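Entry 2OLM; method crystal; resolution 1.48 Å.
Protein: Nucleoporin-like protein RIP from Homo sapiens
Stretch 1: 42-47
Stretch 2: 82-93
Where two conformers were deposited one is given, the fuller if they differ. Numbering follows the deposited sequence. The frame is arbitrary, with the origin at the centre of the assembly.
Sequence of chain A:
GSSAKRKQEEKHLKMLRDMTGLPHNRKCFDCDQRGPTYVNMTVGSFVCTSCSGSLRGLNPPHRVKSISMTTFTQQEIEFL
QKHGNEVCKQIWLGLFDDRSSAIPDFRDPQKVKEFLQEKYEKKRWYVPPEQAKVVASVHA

Stretch 1 42-47: TVGSFV
Stretch 2 82-93: KHGNEVCKQIWL

How do the two stretches lie against each other? Residues 45-47 form a short strand, and most of the second stretch is a helix that runs to Trp-92, with Leu-93 the first residue to leave helical angles. The strand and helix axes approach to 7.3 Å, and their N-to-C directions make an angle of 104°, so the strand crosses nearly at right angles. The register is set near the start of the helix: the CA atoms of Ser-45 and Gly-84 are 4.8 Å apart, those of Gly-44 and His-83 5.3 Å. The contact between the stretches buries 352 Å², both sides summed.

What does Val-43, with the largest covered area (71 Å²), rest against? It lies in the loop before the strand (phi/psi -116/-11), its CA-to-CB bond pointing sideways and chi1 in the m well at -58°. CG1 lies 3.8 Å from Trp-92 CZ2, and CG2 lies 4.2 Å from Cys-88 SG, so the branched side chain reaches two residues one helical turn apart. Both Cys-88 (chi1 -72°, m) and Trp-92 (chi1 -57°, m; chi2 102°) direct CB toward the first stretch. The small thiol of Cys-88 fits close to the backbone, with SG 3.2 Å from Val-43 O, while the indole of Trp-92 extends alongside the valine.

How does Asn-85, covering 58 Å², grip the strand? Its CA-to-CB bond points sideways, but with chi1 -69° (m) and chi2 -3° the amide end comes nearer and pairs with the backbone of Phe-46. Phe-46 N donates to Asn-85 OD1 at 2.9 Å, with an N-H...O angle of 167°, and Asn-85 ND2 donates to Phe-46 O at 3.2 Å and 163°. A carboxamide suits this place because it offers both an acceptor and a donor. Phe-46 (phi/psi -115/122; chi1 -65°, m; chi2 -99°) turns its ring edge to Gly-84, with CE2 4.2 Å from Gly-84 CA.

Why do two glycines meet where the stretches make their closest atomic contact? Gly-84 N donates to Gly-44 O at 2.7 Å, a short bond with a bent N-H...O angle of 134°. Gly-44 adopts phi/psi 86/36 and Gly-84 81/175; at either pair of angles a CB would be jammed against the preceding carbonyl oxygen. At Gly-44 a CB would also clash with His-83 CB, only 2.6 Å away. His-83 itself (phi/psi -120/-118; chi1 -66°, m) points its CB toward the loop, 3.6 Å from Gly-44 O.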

ATOM      1  N   THR A  42     -20.219   2.180   0.384  1.00  7.55           N
ATOM      2  CA  THR A  42     -21.593   2.623   0.179  1.00  7.02           C
ATOM      3  C   THR A  42     -21.659   3.974  -0.486  1.00  9.05           C
ATOM      4  O   THR A  42     -22.482   4.182  -1.387  1.00  9.05           O
ATOM      5  CB  THR A  42     -22.364   2.597   1.516  1.00  7.65           C
ATOM      6  OG1 THR A  42     -22.447   1.249   1.999  1.00  9.48           O
ATOM      7  CG2 THR A  42     -23.766   3.213   1.388  1.00  8.78           C
ATOM      8  N   VAL A  43     -20.793   4.918  -0.067  1.00  8.39           N
ATOM      9  CA  VAL A  43     -20.776   6.236  -0.656  1.00  7.85           C
ATOM     10  C   VAL A  43     -19.495   6.603  -1.395  1.00  7.44           C
ATOM     11  O   VAL A  43     -19.485   7.607  -2.126  1.00  9.05           O
ATOM     12  CB  VAL A  43     -21.081   7.352   0.343  1.00  9.11           C
ATOM     13  CG1 VAL A  43     -22.456   7.122   1.004  1.00 10.63           C
ATOM     14  CG2 VAL A  43     -19.982   7.516   1.393  1.00 10.15           C
ATOM     15  N   GLY A  44     -18.425   5.803  -1.251  1.00  7.91           N
ATOM     16  CA  GLY A  44     -17.161   6.099  -1.929  1.00  7.89           C
ATOM     17  C   GLY A  44     -16.242   7.046  -1.191  1.00  8.00           C
ATOM     18  O   GLY A  44     -15.574   7.875  -1.821  1.00  9.98           O
ATOM     19  N   SER A  45     -16.208   6.954   0.128  1.00  7.73           N
ATOM     20  CA  SER A  45     -15.428   7.856   0.987  1.00  8.55           C
ATOM     21  C   SER A  45     -14.328   7.091   1.683  1.00  8.49           C
ATOM     22  O   SER A  45     -14.292   5.860   1.708  1.00  9.49           O
ATOM     23  CB  SER A  45     -16.311   8.531   2.035  1.00  9.10           C
ATOM     24  OG  SER A  45     -16.875   7.543   2.858  1.00  7.52           O
ATOM     25  N   PHE A  46     -13.429   7.863   2.290  1.00  9.24           N
ATOM     26  CA  PHE A  46     -12.307   7.351   3.096  1.00  9.13           C
ATOM     27  C   PHE A  46     -12.515   7.789   4.508  1.00  8.40           C
ATOM     28  O   PHE A  46     -12.644   8.993   4.772  1.00  9.31           O
ATOM     29  CB  PHE A  46     -10.958   7.891   2.531  1.00  9.79           C
ATOM     30  CG  PHE A  46     -10.640   7.402   1.171  1.00 10.28           C
ATOM     31  CD1 PHE A  46      -9.767   6.349   0.987  1.00 14.01           C
ATOM     32  CD2 PHE A  46     -11.228   7.945   0.059  1.00 12.82           C
ATOM     33  CE1 PHE A  46      -9.493   5.856  -0.277  1.00 12.93           C
ATOM     34  CE2 PHE A  46     -10.954   7.457  -1.196  1.00 13.94           C
ATOM     35  CZ  PHE A  46     -10.071   6.424  -1.366  1.00 11.86           C
ATOM     36  N   VAL A  47     -12.592   6.828   5.454  1.00  8.11           N
ATOM     37  CA  VAL A  47     -13.025   7.086   6.835  1.00  9.41           C
ATOM     38  C   VAL A  47     -12.077   6.405   7.845  1.00 10.02           C
ATOM     39  O   VAL A  47     -11.374   5.471   7.503  1.00 10.34           O
ATOM     40  CB  VAL A  47     -14.483   6.601   7.099  1.00  8.35           C
ATOM     41  CG1 VAL A  47     -15.434   7.468   6.293  1.00 10.64           C
ATOM     42  CG2 VAL A  47     -14.667   5.127   6.657  1.00  9.06           C
ATOM     43  N   LYS A  82     -14.034   7.745  -9.074  1.00 11.73           N
ATOM     44  CA  LYS A  82     -15.135   8.650  -9.459  1.00 13.57           C
ATOM     45  C   LYS A  82     -15.785   9.333  -8.262  1.00 15.40           C
ATOM     46  O   LYS A  82     -16.618  10.240  -8.431  1.00 16.14           O
ATOM     47  CB  LYS A  82     -16.193   7.875 -10.230  1.00 17.71           C
ATOM     48  CG  LYS A  82     -15.703   7.396 -11.558  1.00 20.92           C
ATOM     49  CD  LYS A  82     -16.822   6.688 -12.327  1.00 25.05           C
ATOM     50  CE  LYS A  82     -16.293   5.996 -13.578  1.00 28.30           C
ATOM     51  NZ  LYS A  82     -15.886   4.571 -13.343  1.00 32.02           N
ATOM     52  N   HIS A  83     -15.430   8.894  -7.054  1.00 12.12           N
ATOM     53  CA  HIS A  83     -15.961   9.447  -5.823  1.00 11.00           C
ATOM     54  C   HIS A  83     -14.819  10.005  -4.980  1.00 11.83           C
ATOM     55  O   HIS A  83     -14.122  10.914  -5.460  1.00 12.95           O
ATOM     56  CB  HIS A  83     -16.869   8.407  -5.120  1.00 11.09           C
ATOM     57  CG  HIS A  83     -18.093   8.110  -5.900  1.00 11.36           C
ATOM     58  ND1 HIS A  83     -18.088   7.259  -6.979  1.00 12.22           N
ATOM     59  CD2 HIS A  83     -19.324   8.674  -5.852  1.00 13.73           C
ATOM     60  CE1 HIS A  83     -19.303   7.249  -7.514  1.00 15.60           C
ATOM     61  NE2 HIS A  83     -20.058   8.115  -6.861  1.00 15.90           N
ATOM     62  N   GLY A  84     -14.570   9.486  -3.777  1.00  9.80           N
ATOM     63  CA  GLY A  84     -13.651  10.148  -2.851  1.00 10.18           C
ATOM     64  C   GLY A  84     -14.249  11.276  -2.082  1.00 10.41           C
ATOM     65  O   GLY A  84     -15.407  11.657  -2.339  1.00 10.64           O
ATOM     66  N   ASN A  85     -13.473  11.833  -1.156  1.00  9.67           N
ATOM     67  CA  ASN A  85     -13.992  12.748  -0.168  1.00 10.59           C
ATOM     68  C   ASN A  85     -14.384  14.101  -0.707  1.00 11.22           C
ATOM     69  O   ASN A  85     -15.280  14.716  -0.151  1.00 11.30           O
ATOM     70  CB  ASN A  85     -13.050  12.894   1.038  1.00  9.37           C
ATOM     71  CG  ASN A  85     -12.996  11.630   1.879  1.00 11.47           C
ATOM     72  OD1 ASN A  85     -13.708  10.662   1.590  1.00 10.30           O
ATOM     73  ND2 ASN A  85     -12.164  11.625   2.941  1.00 10.64           N
ATOM     74  N   GLU A  86     -13.758  14.546  -1.782  1.00 12.25           N
ATOM     75  CA  GLU A  86     -14.161  15.841  -2.357  1.00 13.93           C
ATOM     76  C   GLU A  86     -15.509  15.719  -3.056  1.00 12.68           C
ATOM     77  O   GLU A  86     -16.433  16.534  -2.803  1.00 12.52           O
ATOM     78  CB  GLU A  86     -13.116  16.387  -3.309  1.00 14.52           C
ATOM     79  CG  GLU A  86     -13.467  17.804  -3.827  1.00 17.50           C
ATOM     80  CD  GLU A  86     -12.369  18.355  -4.730  1.00 26.57           C
ATOM     81  OE1 GLU A  86     -11.687  17.536  -5.387  1.00 30.92           O
ATOM     82  OE2 GLU A  86     -12.210  19.609  -4.790  1.00 29.49           O
ATOM     83  N   VAL A  87     -15.664  14.720  -3.927  1.00 10.69           N
ATOM     84  CA  VAL A  87     -16.959  14.443  -4.559  1.00 11.11           C
ATOM     85  C   VAL A  87     -18.022  14.221  -3.487  1.00 10.30           C
ATOM     86  O   VAL A  87     -19.127  14.775  -3.552  1.00 12.26           O
ATOM     87  CB  VAL A  87     -16.878  13.245  -5.492  1.00 10.28           C
ATOM     88  CG1 VAL A  87     -18.269  12.754  -5.929  1.00 12.43           C
ATOM     89  CG2 VAL A  87     -16.037  13.594  -6.706  1.00 14.42           C
ATOM     90  N   CYS A  88     -17.736  13.417  -2.476  1.00  9.27           N
ATOM     91  CA  CYS A  88     -18.716  13.147  -1.418  1.00  9.18           C
ATOM     92  C   CYS A  88     -19.078  14.419  -0.645  1.00  8.41           C
ATOM     93  O   CYS A  88     -20.224  14.580  -0.209  1.00  9.33           O
ATOM     94  CB  CYS A  88     -18.222  12.071  -0.448  1.00  8.69           C
ATOM     95  SG  CYS A  88     -18.229  10.390  -1.165  1.00 11.18           S
ATOM     96  N   LYS A  89     -18.113  15.311  -0.418  1.00  8.43           N
ATOM     97  CA  LYS A  89     -18.370  16.572   0.315  1.00 10.10           C
ATOM     98  C   LYS A  89     -19.433  17.395  -0.412  1.00  9.93           C
ATOM     99  O   LYS A  89     -20.338  17.975   0.204  1.00  9.65           O
ATOM    100  CB  LYS A  89     -17.084  17.398   0.419  1.00 12.05           C
ATOM    101  CG  LYS A  89     -17.235  18.755   1.064  1.00 14.34           C
ATOM    102  CD  LYS A  89     -15.902  19.542   0.964  1.00 16.82           C
ATOM    103  N   GLN A  90     -19.318  17.435  -1.732  1.00  8.97           N
ATOM    104  CA  GLN A  90     -20.233  18.242  -2.524  0.50 10.59           C
ATOM    105  C   GLN A  90     -21.673  17.705  -2.484  1.00 10.91           C
ATOM    106  O   GLN A  90     -22.639  18.465  -2.684  1.00 10.91           O
ATOM    107  CB  GLN A  90     -19.728  18.338  -3.953  0.50 11.71           C
ATOM    108  CG  GLN A  90     -18.356  19.040  -4.061  0.50 14.48           C
ATOM    109  CD  GLN A  90     -18.399  20.464  -3.552  0.50 16.49           C
ATOM    110  OE1 GLN A  90     -19.400  21.152  -3.732  0.50 23.00           O
ATOM    111  NE2 GLN A  90     -17.337  20.901  -2.878  0.50 23.90           N
ATOM    112  N   ILE A  91     -21.827  16.411  -2.222  1.00  8.59           N
ATOM    113  CA  ILE A  91     -23.133  15.740  -2.149  1.00  8.61           C
ATOM    114  C   ILE A  91     -23.644  15.765  -0.708  1.00  6.95           C
ATOM    115  O   ILE A  91     -24.564  16.506  -0.363  1.00  9.63           O
ATOM    116  CB  ILE A  91     -23.033  14.277  -2.688  1.00 10.19           C
ATOM    117  CG1 ILE A  91     -22.639  14.320  -4.166  1.00 12.67           C
ATOM    118  CG2 ILE A  91     -24.351  13.515  -2.446  1.00 12.06           C
ATOM    119  CD1 ILE A  91     -22.103  12.963  -4.704  1.00 11.65           C
ATOM    120  N   TRP A  92     -22.998  14.995   0.141  1.00  7.76           N
ATOM    121  CA  TRP A  92     -23.493  14.758   1.496  1.00  7.86           C
ATOM    122  C   TRP A  92     -23.325  15.960   2.446  1.00  6.78           C
ATOM    123  O   TRP A  92     -24.021  16.064   3.461  1.00  8.86           O
ATOM    124  CB  TRP A  92     -22.802  13.496   2.082  1.00  7.56           C
ATOM    125  CG  TRP A  92     -23.025  12.318   1.228  1.00  7.31           C
ATOM    126  CD1 TRP A  92     -22.133  11.765   0.351  1.00  8.72           C
ATOM    127  CD2 TRP A  92     -24.240  11.571   1.095  1.00  6.94           C
ATOM    128  NE1 TRP A  92     -22.726  10.722  -0.337  1.00  8.52           N
ATOM    129  CE2 TRP A  92     -24.013  10.586   0.117  1.00  6.97           C
ATOM    130  CE3 TRP A  92     -25.493  11.636   1.721  1.00  7.88           C
ATOM    131  CZ2 TRP A  92     -25.020   9.681  -0.283  1.00 10.11           C
ATOM    132  CZ3 TRP A  92     -26.470  10.722   1.367  1.00  7.59           C
ATOM    133  CH2 TRP A  92     -26.225   9.763   0.355  1.00  9.22           C
ATOM    134  N   LEU A  93     -22.367  16.830   2.114  1.00  8.64           N
ATOM    135  CA  LEU A  93     -22.104  18.024   2.881  1.00  7.20           C
ATOM    136  C   LEU A  93     -22.231  19.256   1.961  1.00  8.53           C
ATOM    137  O   LEU A  93     -21.658  20.312   2.268  1.00  8.30           O
ATOM    138  CB  LEU A  93     -20.695  17.998   3.514  1.00  9.76           C
ATOM    139  CG  LEU A  93     -20.450  16.875   4.497  1.00  9.90           C
ATOM    140  CD1 LEU A  93     -18.977  16.833   4.857  1.00 11.30           C
ATOM    141  CD2 LEU A  93     -21.353  17.002   5.723  1.00 11.51           C
TER